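Long-range contacts in fructosyl amine:oxygen oxidoreductase (Neosartorya fumigata, PDB 4WCT), which probably uses flavin-adenine dinucleotide and oxygen to deglycate fructosyl amino acids by oxidation: residues L42-R47 / F399-L404; K72-S77 / R96-A101; A89-F94 / A390-T395; P364-L369 / G384-G389. One frame throughout, in Å; residues are numbered along the deposited sequence. Where two conformers were deposited one is given.

Contact 1: residues L42-R47 / F399-L404; sequences LHLARR and FIADAL
R47 reaches across to A401 and D402 with an extended chain. From CB, which points toward helix 393-404, CG stands anti to the carbonyl carbon (chi1 -75°). Farther out CD comes to 4.0 Å from A401 CB, and NE follows at 3.8 Å from the same methyl. The guanidinium then lays one face over that methyl, 3.5 Å from its plane and toward the rim. Its edge faces D402: R47 NH1 donates to D402 OD1 at 2.8 Å and R47 NH2 to the same OD1 at 3.0 Å, an end-on salt bridge to one oxygen, which both nitrogens approach from the same face of a carboxylate turned 47° from the guanidinium. Both bonds bend, the second to 140°. E405 gives NH1 a second carboxylate. Both helices flank the Rossmann-type, FAD-binding part of the fold: helix 35-46 follows strand 28-31 and a GxGxxG-like turn, helix 393-404 follows strand 379-383 of the same mixed sheet. Nearer that sheet the contact turns apolar. L44 CD2 touches both A401 CB and L404 CD2 at 4.0 Å, the leucines crossing at about a right angle; L44 also rests on I235 of strand 233-236 and L404 on L380 of strand 379-383.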
# COMPACT_ATOMS: atom_id res chain seq x y z
N LEU A 42 -3.99 -11.23 13.29
CA LEU A 42 -2.86 -11.92 13.92
C LEU A 42 -2.49 -11.32 15.26
O LEU A 42 -2.33 -12.04 16.25
CB LEU A 42 -1.65 -11.92 12.99
CG LEU A 42 -0.35 -12.49 13.56
CD1 LEU A 42 -0.51 -13.98 13.76
CD2 LEU A 42 0.71 -12.15 12.53
N HIS A 43 -2.39 -10.00 15.33
CA HIS A 43 -2.01 -9.34 16.59
C HIS A 43 -3.09 -9.51 17.67
O HIS A 43 -2.75 -9.77 18.82
CB HIS A 43 -1.73 -7.88 16.36
CG HIS A 43 -0.37 -7.62 15.81
ND1 HIS A 43 0.68 -7.25 16.61
CD2 HIS A 43 0.10 -7.63 14.54
CE1 HIS A 43 1.76 -7.11 15.87
NE2 HIS A 43 1.44 -7.34 14.61
N LEU A 44 -4.36 -9.48 17.28
CA LEU A 44 -5.44 -9.69 18.27
C LEU A 44 -5.38 -11.13 18.80
O LEU A 44 -5.42 -11.34 20.02
CB LEU A 44 -6.80 -9.43 17.65
CG LEU A 44 -7.12 -7.96 17.35
CD1 LEU A 44 -8.42 -7.84 16.59
CD2 LEU A 44 -7.14 -7.12 18.63
N ALA A 45 -5.17 -12.09 17.91
CA ALA A 45 -5.00 -13.48 18.36
C ALA A 45 -3.82 -13.66 19.30
O ALA A 45 -3.93 -14.33 20.36
CB ALA A 45 -4.88 -14.42 17.18
N ARG A 46 -2.70 -13.05 18.98
CA ARG A 46 -1.52 -13.14 19.84
C ARG A 46 -1.77 -12.51 21.21
O ARG A 46 -1.17 -12.93 22.19
CB ARG A 46 -0.31 -12.48 19.19
CG ARG A 46 0.24 -13.29 18.03
CD ARG A 46 1.39 -12.58 17.34
NE ARG A 46 2.09 -13.43 16.41
CZ ARG A 46 3.01 -12.98 15.56
NH1 ARG A 46 3.28 -11.69 15.53
NH2 ARG A 46 3.64 -13.81 14.75
N ARG A 47 -2.59 -11.47 21.25
CA ARG A 47 -2.92 -10.78 22.49
C ARG A 47 -3.98 -11.52 23.31
O ARG A 47 -4.34 -11.05 24.40
CB ARG A 47 -3.38 -9.35 22.21
CG ARG A 47 -2.22 -8.45 21.84
CD ARG A 47 -2.65 -7.04 21.52
NE ARG A 47 -1.56 -6.34 20.89
CZ ARG A 47 -1.35 -5.03 20.98
NH1 ARG A 47 -2.20 -4.23 21.62
NH2 ARG A 47 -0.34 -4.50 20.30
N PHE A 399 -0.19 -1.61 16.18
CA PHE A 399 -0.67 -0.24 16.32
C PHE A 399 -2.18 -0.17 16.31
O PHE A 399 -2.79 0.55 17.14
CB PHE A 399 -0.09 0.66 15.22
CG PHE A 399 1.36 0.88 15.35
CD1 PHE A 399 1.86 1.76 16.30
CD2 PHE A 399 2.25 0.20 14.53
CE1 PHE A 399 3.23 1.96 16.43
CE2 PHE A 399 3.61 0.40 14.65
CZ PHE A 399 4.10 1.32 15.56
N ILE A 400 -2.82 -0.93 15.41
CA ILE A 400 -4.28 -0.96 15.35
C ILE A 400 -4.89 -1.56 16.65
O ILE A 400 -5.83 -0.98 17.22
CB ILE A 400 -4.77 -1.72 14.11
CG1 ILE A 400 -4.39 -0.95 12.82
CG2 ILE A 400 -6.28 -1.96 14.17
CD1 ILE A 400 -4.35 -1.79 11.57
N ALA A 401 -4.34 -2.67 17.13
CA ALA A 401 -4.78 -3.24 18.41
C ALA A 401 -4.57 -2.26 19.58
O ALA A 401 -5.42 -2.16 20.50
CB ALA A 401 -4.09 -4.56 18.67
N ASP A 402 -3.47 -1.52 19.55
CA ASP A 402 -3.19 -0.52 20.57
C ASP A 402 -4.26 0.58 20.56
O ASP A 402 -4.73 1.02 21.60
CB ASP A 402 -1.82 0.15 20.37
CG ASP A 402 -0.63 -0.70 20.82
OD1 ASP A 402 -0.80 -1.80 21.44
OD2 ASP A 402 0.51 -0.28 20.51
N ALA A 403 -4.63 1.03 19.38
CA ALA A 403 -5.70 2.01 19.26
C ALA A 403 -7.05 1.46 19.76
O ALA A 403 -7.80 2.16 20.43
CB ALA A 403 -5.80 2.45 17.81
N LEU A 404 -7.33 0.18 19.48
CA LEU A 404 -8.52 -0.48 20.01
C LEU A 404 -8.51 -0.46 21.54
O LEU A 404 -9.55 -0.21 22.18
CB LEU A 404 -8.60 -1.92 19.54
CG LEU A 404 -9.89 -2.69 19.84
CD1 LEU A 404 -11.07 -2.22 19.00
CD2 LEU A 404 -9.69 -4.19 19.69

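Contact 2: residues K72-S77 / R96-A101. With FAD (flavin-adenine dinucleotide), chain C.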
# COMPACT_ATOMS: atom_id res chain seq x y z
N LYS A 72 6.68 -5.54 -2.83
CA LYS A 72 6.50 -4.13 -2.47
C LYS A 72 7.83 -3.65 -1.86
O LYS A 72 8.67 -4.45 -1.42
CB LYS A 72 5.39 -3.95 -1.40
CG LYS A 72 4.03 -4.47 -1.83
CD LYS A 72 3.34 -3.54 -2.82
CE LYS A 72 1.86 -3.83 -2.87
NZ LYS A 72 1.20 -3.23 -4.06
N ILE A 73 7.99 -2.34 -1.83
CA ILE A 73 9.18 -1.70 -1.27
C ILE A 73 9.03 -1.57 0.23
O ILE A 73 7.98 -1.18 0.71
CB ILE A 73 9.38 -0.31 -1.89
CG1 ILE A 73 9.46 -0.40 -3.42
CG2 ILE A 73 10.60 0.34 -1.25
CD1 ILE A 73 9.45 0.94 -4.14
N MET A 74 10.10 -1.89 0.96
CA MET A 74 10.24 -1.59 2.39
C MET A 74 11.43 -0.63 2.54
O MET A 74 12.53 -0.89 2.05
CB MET A 74 10.51 -2.88 3.19
CG MET A 74 11.08 -2.69 4.62
SD MET A 74 9.94 -1.88 5.72
CE MET A 74 11.00 -0.99 6.86
N GLU A 75 11.22 0.45 3.28
CA GLU A 75 12.31 1.37 3.60
C GLU A 75 12.05 1.99 4.96
O GLU A 75 10.94 2.46 5.25
CB GLU A 75 12.42 2.47 2.57
CG GLU A 75 13.70 3.29 2.82
CD GLU A 75 13.75 4.60 2.09
OE1 GLU A 75 12.69 5.05 1.59
OE2 GLU A 75 14.86 5.17 2.02
N HIS A 76 13.11 2.08 5.75
CA HIS A 76 13.10 2.80 6.99
C HIS A 76 14.27 3.81 6.99
O HIS A 76 15.42 3.44 6.76
CB HIS A 76 13.29 1.84 8.16
CG HIS A 76 13.49 2.54 9.46
ND1 HIS A 76 12.59 3.47 9.94
CD2 HIS A 76 14.56 2.59 10.29
CE1 HIS A 76 13.08 4.02 11.04
NE2 HIS A 76 14.26 3.48 11.29
N SER A 77 13.97 5.05 7.35
CA SER A 77 14.99 6.10 7.51
C SER A 77 14.85 6.78 8.87
O SER A 77 13.76 7.17 9.28
CB SER A 77 14.83 7.15 6.42
OG SER A 77 14.90 6.53 5.16
N ARG A 96 10.33 2.05 11.69
CA ARG A 96 11.30 1.49 12.60
C ARG A 96 10.81 0.17 13.14
O ARG A 96 11.55 -0.84 13.17
CB ARG A 96 11.56 2.46 13.76
CG ARG A 96 12.75 2.09 14.62
CD ARG A 96 12.93 3.03 15.80
NE ARG A 96 13.10 4.41 15.35
CZ ARG A 96 12.21 5.37 15.54
NH1 ARG A 96 11.18 5.21 16.36
NH2 ARG A 96 12.45 6.57 15.05
N ALA A 97 9.58 0.19 13.64
CA ALA A 97 8.96 -1.03 14.16
C ALA A 97 8.83 -2.08 13.07
O ALA A 97 9.04 -3.29 13.29
CB ALA A 97 7.58 -0.71 14.73
N ALA A 98 8.44 -1.65 11.88
CA ALA A 98 8.23 -2.59 10.80
C ALA A 98 9.54 -3.27 10.44
O ALA A 98 9.57 -4.47 10.21
CB ALA A 98 7.63 -1.90 9.58
N LEU A 99 10.61 -2.49 10.33
CA LEU A 99 11.90 -3.05 9.93
C LEU A 99 12.32 -4.12 10.93
O LEU A 99 12.81 -5.20 10.57
CB LEU A 99 12.97 -1.95 9.85
CG LEU A 99 14.39 -2.42 9.48
CD1 LEU A 99 14.39 -3.07 8.10
CD2 LEU A 99 15.37 -1.28 9.53
N LYS A 100 12.24 -3.77 12.20
CA LYS A 100 12.63 -4.70 13.27
C LYS A 100 11.87 -6.01 13.15
O LYS A 100 12.44 -7.10 13.25
CB LYS A 100 12.40 -4.03 14.61
CG LYS A 100 12.66 -4.94 15.80
CD LYS A 100 12.58 -4.15 17.12
CE LYS A 100 12.96 -5.05 18.30
NZ LYS A 100 12.43 -4.56 19.61
N ALA A 101 10.59 -5.92 12.88
CA ALA A 101 9.75 -7.10 12.76
C ALA A 101 9.96 -7.91 11.48
O ALA A 101 9.94 -9.13 11.53
CB ALA A 101 8.28 -6.70 12.93
PA FAD C . -5.77 -3.86 1.07
O1A FAD C . -4.48 -4.61 1.21
O2A FAD C . -6.24 -3.37 -0.26
O5B FAD C . -6.88 -4.77 1.71
C5B FAD C . -8.24 -4.33 1.73
C4B FAD C . -9.13 -5.57 1.88
O4B FAD C . -10.50 -5.14 2.14
C3B FAD C . -9.15 -6.47 0.66
O3B FAD C . -8.79 -7.83 0.97
C2B FAD C . -10.60 -6.38 0.17
O2B FAD C . -11.10 -7.53 -0.51
C1B FAD C . -11.35 -6.05 1.47
N9A FAD C . -12.65 -5.39 1.20
C8A FAD C . -12.94 -4.51 0.23
N7A FAD C . -14.26 -4.18 0.27
C5A FAD C . -14.77 -4.82 1.35
C6A FAD C . -16.10 -4.95 1.93
N6A FAD C . -17.14 -4.29 1.41
N1A FAD C . -16.23 -5.79 2.98
C2A FAD C . -15.21 -6.45 3.54
N3A FAD C . -13.96 -6.40 3.03
C4A FAD C . -13.72 -5.61 1.95
N1 FAD C . 3.07 0.25 -0.04
C2 FAD C . 4.36 0.08 0.43
O2 FAD C . 4.52 0.07 1.65
N3 FAD C . 5.37 -0.19 -0.40
C4 FAD C . 5.23 -0.17 -1.74
O4 FAD C . 6.17 -0.40 -2.56
C4X FAD C . 3.91 0.04 -2.31
N5 FAD C . 3.72 0.05 -3.65
C5X FAD C . 2.44 -0.01 -4.13
C6 FAD C . 2.18 -0.23 -5.48
C7 FAD C . 0.89 -0.18 -5.95
C7M FAD C . 0.64 -0.49 -7.39
C8 FAD C . -0.22 0.05 -5.02
C8M FAD C . -1.64 0.07 -5.46
C9 FAD C . 0.01 0.17 -3.67
C9A FAD C . 1.30 0.20 -3.19
N10 FAD C . 1.55 0.42 -1.83
C10 FAD C . 2.85 0.24 -1.36
C1' FAD C . 0.53 0.71 -0.84
C2' FAD C . 0.04 -0.53 -0.10
O2' FAD C . -0.23 -1.52 -1.09
C3' FAD C . -1.23 -0.17 0.68
O3' FAD C . -1.02 1.05 1.41
C4' FAD C . -1.65 -1.30 1.63
O4' FAD C . -1.56 -2.55 0.95
C5' FAD C . -3.10 -1.05 2.03
O5' FAD C . -3.49 -2.06 2.95
P FAD C . -5.04 -2.19 3.37
O1P FAD C . -5.16 -3.37 4.31
O2P FAD C . -5.49 -0.82 3.79
O3P FAD C . -5.76 -2.55 1.98
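Strand 72-75, an edge strand of a three-stranded antiparallel sheet, borders the flavin of this FAD-dependent oxidoreductase, and helix 86-102 packs against the strand and the residues just after it. The cofactor is read by backbone: I73 N donates to FAD O4 at 2.8 Å and FAD N3 donates to I73 O at 3.0 Å, both nearly straight (164° and 171°), a complementary pair along the pyrimidine edge. The K72 chain, bent at chi2, runs across one face of the isoalloxazine, with NZ 3.5 Å from FAD C5X and in a salt bridge to D69. Toward the helix, M74 bends at chi2 and brings its terminal methyl CE to 3.7 Å from L99 CB, the two side chains crossing at about a right angle; A98 CB lies farther from that methyl. H76 meets the helix with a ring face. R96 CA sits over the imidazole, 3.6 Å from the ring centroid and 19° off its normal, a CH-pi contact, and the R96 guanidinium plane stands almost perpendicular to the ring. The imidazole nitrogens find their partners just beyond the two segments, ND1 with T95 OG1 and NE2 with E78 OE2. That same E78 oxygen forms a salt bridge with R96 NE, tying the histidine and the arginine to one carboxylate, while L99 CD2 packs 4.0 Å from H76 CB.

Contact 3: residues A89-F94 / A390-T395; sequences AAFSTF and AMQMPT. With FAD (flavin-adenine dinucleotide), chain C.
Q392 CG stands anti to the carbonyl carbon and the chain bends at chi2 (-57°), which brings the amide to F91 and F94, while the F91 ring is swung out to meet it by a CG anti to the backbone N (chi1 -170°). Q392 NE2 then lies 3.6 Å from F91 CE1, with amide and ring planes 70° apart, and Q392 OE1 comes to 3.4 Å from F94 CB. No direct hydrogen bond joins the segments. A water does so instead: it donates to F94 O at 2.8 Å and to Q392 OE1 at 2.8 Å, and it is also hydrogen-bonded to T395 OG1 at 2.7 Å, so three polar atoms from the two chain regions share one bridge. The other end of the amide is held by N388, whose carbonyl accepts from Q392 NE2. This is where helix 86-102 meets the type I turn A390-M393 that leads into helix 393-404, beside the isoalloxazine of the bound FAD. Within that turn M391 N donates to FAD O2 at 2.8 Å in a nearly straight bond. The M391 side chain turns its sulfur toward F91, SD lying 4.5 Å from F91 CZ, and also packs on M74 of strand 72-75.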
# COMPACT_ATOMS: atom_id res chain seq x y z
N ALA A 89 8.26 12.15 11.66
CA ALA A 89 8.66 11.44 12.84
C ALA A 89 7.74 10.28 13.18
O ALA A 89 8.21 9.19 13.57
CB ALA A 89 8.76 12.37 14.04
N ALA A 90 6.43 10.48 13.05
CA ALA A 90 5.50 9.39 13.17
C ALA A 90 5.76 8.30 12.13
O ALA A 90 5.74 7.12 12.43
CB ALA A 90 4.07 9.90 13.09
N PHE A 91 5.98 8.70 10.88
CA PHE A 91 6.22 7.71 9.85
C PHE A 91 7.45 6.84 10.18
O PHE A 91 7.40 5.61 10.04
CB PHE A 91 6.35 8.34 8.47
CG PHE A 91 6.35 7.34 7.36
CD1 PHE A 91 5.18 6.65 7.03
CD2 PHE A 91 7.52 7.04 6.70
CE1 PHE A 91 5.19 5.67 6.06
CE2 PHE A 91 7.52 6.13 5.65
CZ PHE A 91 6.37 5.42 5.36
N SER A 92 8.51 7.48 10.67
CA SER A 92 9.73 6.77 11.03
C SER A 92 9.50 5.86 12.22
O SER A 92 10.11 4.79 12.31
CB SER A 92 10.84 7.75 11.38
OG SER A 92 11.36 8.36 10.22
N THR A 93 8.58 6.24 13.10
CA THR A 93 8.17 5.35 14.20
C THR A 93 7.49 4.07 13.67
O THR A 93 7.87 2.94 14.06
CB THR A 93 7.22 6.06 15.16
OG1 THR A 93 7.89 7.21 15.71
CG2 THR A 93 6.75 5.12 16.25
N PHE A 94 6.60 4.24 12.70
CA PHE A 94 5.97 3.09 12.04
C PHE A 94 7.02 2.21 11.35
O PHE A 94 7.05 1.00 11.55
CB PHE A 94 4.93 3.52 11.03
CG PHE A 94 3.63 3.98 11.65
CD1 PHE A 94 2.78 3.06 12.25
CD2 PHE A 94 3.20 5.27 11.51
CE1 PHE A 94 1.55 3.44 12.74
CE2 PHE A 94 2.01 5.68 12.08
CZ PHE A 94 1.14 4.76 12.63
N ALA A 390 1.94 -1.18 2.77
CA ALA A 390 2.28 -2.59 2.65
C ALA A 390 3.51 -2.95 3.48
O ALA A 390 3.54 -4.00 4.16
CB ALA A 390 2.48 -3.00 1.19
N MET A 391 4.49 -2.06 3.51
CA MET A 391 5.69 -2.28 4.30
C MET A 391 5.41 -2.30 5.81
O MET A 391 6.24 -2.81 6.59
CB MET A 391 6.78 -1.26 3.97
CG MET A 391 6.49 0.12 4.49
SD MET A 391 7.74 1.36 4.11
CE MET A 391 7.39 1.69 2.39
N GLN A 392 4.24 -1.83 6.21
CA GLN A 392 3.84 -1.81 7.60
C GLN A 392 3.24 -3.16 8.06
O GLN A 392 2.92 -3.30 9.24
CB GLN A 392 2.74 -0.74 7.84
CG GLN A 392 3.00 0.63 7.21
CD GLN A 392 4.31 1.28 7.64
OE1 GLN A 392 4.83 0.99 8.73
NE2 GLN A 392 4.84 2.17 6.79
N MET A 393 3.11 -4.13 7.16
CA MET A 393 2.34 -5.35 7.42
C MET A 393 2.65 -6.03 8.76
O MET A 393 1.73 -6.48 9.42
CB MET A 393 2.48 -6.36 6.30
CG MET A 393 1.42 -7.45 6.34
SD MET A 393 1.73 -8.79 5.18
CE MET A 393 1.62 -7.90 3.64
N PRO A 394 3.95 -6.19 9.11
CA PRO A 394 4.23 -7.01 10.30
C PRO A 394 3.70 -6.37 11.60
O PRO A 394 3.36 -7.11 12.53
CB PRO A 394 5.75 -7.07 10.35
CG PRO A 394 6.20 -6.75 8.96
CD PRO A 394 5.19 -5.75 8.46
N THR A 395 3.63 -5.05 11.65
CA THR A 395 3.45 -4.31 12.90
C THR A 395 2.19 -3.46 12.91
O THR A 395 1.77 -3.03 13.96
CB THR A 395 4.67 -3.39 13.16
OG1 THR A 395 5.12 -2.80 11.91
CG2 THR A 395 5.79 -4.20 13.76
PA FAD C . -5.77 -3.86 1.07
O1A FAD C . -4.48 -4.61 1.21
O2A FAD C . -6.24 -3.37 -0.26
O5B FAD C . -6.88 -4.77 1.71
C5B FAD C . -8.24 -4.33 1.73
C4B FAD C . -9.13 -5.57 1.88
O4B FAD C . -10.50 -5.14 2.14
C3B FAD C . -9.15 -6.47 0.66
O3B FAD C . -8.79 -7.83 0.97
C2B FAD C . -10.60 -6.38 0.17
O2B FAD C . -11.10 -7.53 -0.51
C1B FAD C . -11.35 -6.05 1.47
N9A FAD C . -12.65 -5.39 1.20
C8A FAD C . -12.94 -4.51 0.23
N7A FAD C . -14.26 -4.18 0.27
C5A FAD C . -14.77 -4.82 1.35
C6A FAD C . -16.10 -4.95 1.93
N6A FAD C . -17.14 -4.29 1.41
N1A FAD C . -16.23 -5.79 2.98
C2A FAD C . -15.21 -6.45 3.54
N3A FAD C . -13.96 -6.40 3.03
C4A FAD C . -13.72 -5.61 1.95
N1 FAD C . 3.07 0.25 -0.04
C2 FAD C . 4.36 0.08 0.43
O2 FAD C . 4.52 0.07 1.65
N3 FAD C . 5.37 -0.19 -0.40
C4 FAD C . 5.23 -0.17 -1.74
O4 FAD C . 6.17 -0.40 -2.56
C4X FAD C . 3.91 0.04 -2.31
N5 FAD C . 3.72 0.05 -3.65
C5X FAD C . 2.44 -0.01 -4.13
C6 FAD C . 2.18 -0.23 -5.48
C7 FAD C . 0.89 -0.18 -5.95
C7M FAD C . 0.64 -0.49 -7.39
C8 FAD C . -0.22 0.05 -5.02
C8M FAD C . -1.64 0.07 -5.46
C9 FAD C . 0.01 0.17 -3.67
C9A FAD C . 1.30 0.20 -3.19
N10 FAD C . 1.55 0.42 -1.83
C10 FAD C . 2.85 0.24 -1.36
C1' FAD C . 0.53 0.71 -0.84
C2' FAD C . 0.04 -0.53 -0.10
O2' FAD C . -0.23 -1.52 -1.09
C3' FAD C . -1.23 -0.17 0.68
O3' FAD C . -1.02 1.05 1.41
C4' FAD C . -1.65 -1.30 1.63
O4' FAD C . -1.56 -2.55 0.95
C5' FAD C . -3.10 -1.05 2.03
O5' FAD C . -3.49 -2.06 2.95
P FAD C . -5.04 -2.19 3.37
O1P FAD C . -5.16 -3.37 4.31
O2P FAD C . -5.49 -0.82 3.79
O3P FAD C . -5.76 -2.55 1.98
O HOH W 1 4.54 -0.24 11.26

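Contact 4: residues P364-L369 / G384-G389. With FAD (flavin-adenine dinucleotide), chain C.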
# COMPACT_ATOMS: atom_id res chain seq x y z
N PRO A 364 -5.49 13.39 3.33
CA PRO A 364 -5.03 14.67 2.83
C PRO A 364 -3.53 14.93 3.00
O PRO A 364 -2.94 15.63 2.19
CB PRO A 364 -5.85 15.67 3.66
CG PRO A 364 -7.10 14.95 3.94
CD PRO A 364 -6.65 13.53 4.24
N ASP A 365 -2.91 14.38 4.04
CA ASP A 365 -1.48 14.52 4.26
C ASP A 365 -0.66 13.25 4.05
O ASP A 365 0.57 13.25 4.28
CB ASP A 365 -1.25 15.08 5.65
CG ASP A 365 -1.74 14.18 6.77
OD1 ASP A 365 -2.27 13.07 6.48
OD2 ASP A 365 -1.61 14.64 7.95
N ARG A 366 -1.35 12.21 3.60
CA ARG A 366 -0.79 10.89 3.35
C ARG A 366 -0.18 10.26 4.60
O ARG A 366 0.59 9.29 4.48
CB ARG A 366 0.17 10.92 2.16
CG ARG A 366 -0.58 11.12 0.85
CD ARG A 366 0.31 11.05 -0.37
NE ARG A 366 0.99 9.78 -0.47
CZ ARG A 366 2.15 9.60 -1.11
NH1 ARG A 366 2.69 10.58 -1.82
NH2 ARG A 366 2.71 8.40 -1.12
N ALA A 367 -0.62 10.68 5.79
CA ALA A 367 -0.47 9.88 7.00
C ALA A 367 -1.65 8.95 7.16
O ALA A 367 -2.71 9.16 6.55
CB ALA A 367 -0.25 10.78 8.24
N PHE A 368 -1.43 7.85 7.87
CA PHE A 368 -2.50 6.89 8.09
C PHE A 368 -3.65 7.48 8.90
O PHE A 368 -3.57 8.57 9.44
CB PHE A 368 -1.97 5.65 8.79
CG PHE A 368 -0.71 5.05 8.15
CD1 PHE A 368 -0.57 5.01 6.75
CD2 PHE A 368 0.26 4.46 8.94
CE1 PHE A 368 0.56 4.46 6.18
CE2 PHE A 368 1.42 3.94 8.37
CZ PHE A 368 1.57 3.95 6.98
N LEU A 369 -4.74 6.76 8.90
CA LEU A 369 -5.93 7.16 9.67
C LEU A 369 -6.36 5.96 10.51
O LEU A 369 -6.94 4.99 10.02
CB LEU A 369 -7.03 7.63 8.73
CG LEU A 369 -8.43 7.87 9.34
CD1 LEU A 369 -8.36 8.80 10.54
CD2 LEU A 369 -9.39 8.39 8.27
N GLY A 384 -6.30 4.41 5.01
CA GLY A 384 -5.48 5.53 4.56
C GLY A 384 -4.02 5.13 4.39
O GLY A 384 -3.10 5.91 4.66
N GLY A 385 -3.79 3.93 3.85
CA GLY A 385 -2.42 3.49 3.53
C GLY A 385 -1.59 4.48 2.73
O GLY A 385 -0.38 4.54 2.89
N SER A 386 -2.24 5.25 1.87
CA SER A 386 -1.60 6.44 1.27
C SER A 386 -0.31 6.08 0.50
O SER A 386 0.60 6.90 0.41
CB SER A 386 -1.31 7.49 2.33
OG SER A 386 -2.51 8.01 2.89
N GLY A 387 -0.27 4.87 -0.02
CA GLY A 387 0.82 4.41 -0.86
C GLY A 387 2.00 3.85 -0.11
O GLY A 387 3.02 3.53 -0.72
N ASN A 388 1.91 3.73 1.21
CA ASN A 388 3.04 3.13 1.96
C ASN A 388 2.57 2.29 3.13
O ASN A 388 3.28 2.09 4.14
CB ASN A 388 4.06 4.18 2.43
CG ASN A 388 3.41 5.43 2.97
OD1 ASN A 388 2.57 5.36 3.86
ND2 ASN A 388 3.84 6.59 2.47
N GLY A 389 1.46 1.63 2.91
CA GLY A 389 0.90 0.72 3.90
C GLY A 389 1.46 -0.70 3.91
O GLY A 389 1.21 -1.42 4.87
PA FAD C . -5.77 -3.86 1.07
O1A FAD C . -4.48 -4.61 1.21
O2A FAD C . -6.24 -3.37 -0.26
O5B FAD C . -6.88 -4.77 1.71
C5B FAD C . -8.24 -4.33 1.73
C4B FAD C . -9.13 -5.57 1.88
O4B FAD C . -10.50 -5.14 2.14
C3B FAD C . -9.15 -6.47 0.66
O3B FAD C . -8.79 -7.83 0.97
C2B FAD C . -10.60 -6.38 0.17
O2B FAD C . -11.10 -7.53 -0.51
C1B FAD C . -11.35 -6.05 1.47
N9A FAD C . -12.65 -5.39 1.20
C8A FAD C . -12.94 -4.51 0.23
N7A FAD C . -14.26 -4.18 0.27
C5A FAD C . -14.77 -4.82 1.35
C6A FAD C . -16.10 -4.95 1.93
N6A FAD C . -17.14 -4.29 1.41
N1A FAD C . -16.23 -5.79 2.98
C2A FAD C . -15.21 -6.45 3.54
N3A FAD C . -13.96 -6.40 3.03
C4A FAD C . -13.72 -5.61 1.95
N1 FAD C . 3.07 0.25 -0.04
C2 FAD C . 4.36 0.08 0.43
O2 FAD C . 4.52 0.07 1.65
N3 FAD C . 5.37 -0.19 -0.40
C4 FAD C . 5.23 -0.17 -1.74
O4 FAD C . 6.17 -0.40 -2.56
C4X FAD C . 3.91 0.04 -2.31
N5 FAD C . 3.72 0.05 -3.65
C5X FAD C . 2.44 -0.01 -4.13
C6 FAD C . 2.18 -0.23 -5.48
C7 FAD C . 0.89 -0.18 -5.95
C7M FAD C . 0.64 -0.49 -7.39
C8 FAD C . -0.22 0.05 -5.02
C8M FAD C . -1.64 0.07 -5.46
C9 FAD C . 0.01 0.17 -3.67
C9A FAD C . 1.30 0.20 -3.19
N10 FAD C . 1.55 0.42 -1.83
C10 FAD C . 2.85 0.24 -1.36
C1' FAD C . 0.53 0.71 -0.84
C2' FAD C . 0.04 -0.53 -0.10
O2' FAD C . -0.23 -1.52 -1.09
C3' FAD C . -1.23 -0.17 0.68
O3' FAD C . -1.02 1.05 1.41
C4' FAD C . -1.65 -1.30 1.63
O4' FAD C . -1.56 -2.55 0.95
C5' FAD C . -3.10 -1.05 2.03
O5' FAD C . -3.49 -2.06 2.95
P FAD C . -5.04 -2.19 3.37
O1P FAD C . -5.16 -3.37 4.31
O2P FAD C . -5.49 -0.82 3.79
O3P FAD C . -5.76 -2.55 1.98
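R366 closes on the carbonyl of S386 side-on: NE and NH2 both donate to S386 O at 3.0 Å, and the acceptor lies within 5° of the guanidinium plane. A bend at chi3 (59°) turns the group into this position, and its CB packs 3.7 Å from S386 CB. Next to this grip F368 points its ring edge at the loop, CD1 lying 3.4 Å from G384 O and CE1 3.4 Å from G385 O, both oxygens near the ring plane. S386 OG donates to the same G384 O at 2.8 Å and is also bonded to T363 N. Farther out, R366 NH1 donates to Q432 O, the F368 ring meets W36 and F94 edge-to-face, and D365 OD1 accepts from A367 N in an Asx turn while bridging to R419. The gripped loop forms a type I' turn from G385 to N388, closed by N388 N to G385 O, and runs on to the cofactor, where G389 N makes a weak bond to FAD O3' at 3.0 Å. Two donors on the carbonyl of the buried S386 are consistent with R366 helping to hold the turn in place, and its positive charge probably polarises the peptide that follows S386.

How the contacts relate
Contact 1 closes the longest loop, within which the other three are nested; contact 4 lies in turn inside the loop of contact 3, while contacts 2 and 3 alternate along the sequence. Contacts 2 and 3 share helix 86-102, and their centres are 6 Å apart. Helix 393-404 joins contact 3 to contact 1, about 15 Å away between centres, where H43 NE2 probably hydrogen-bonds to P394 O. Contact 4, about 11 Å from contact 3 between centres, meets it through F91 CE1 on F368 CZ. Contacts 2, 3 and 4 all touch FAD, so residues distant in sequence converge around the flavin, whereas contact 1 packs helices farther from it.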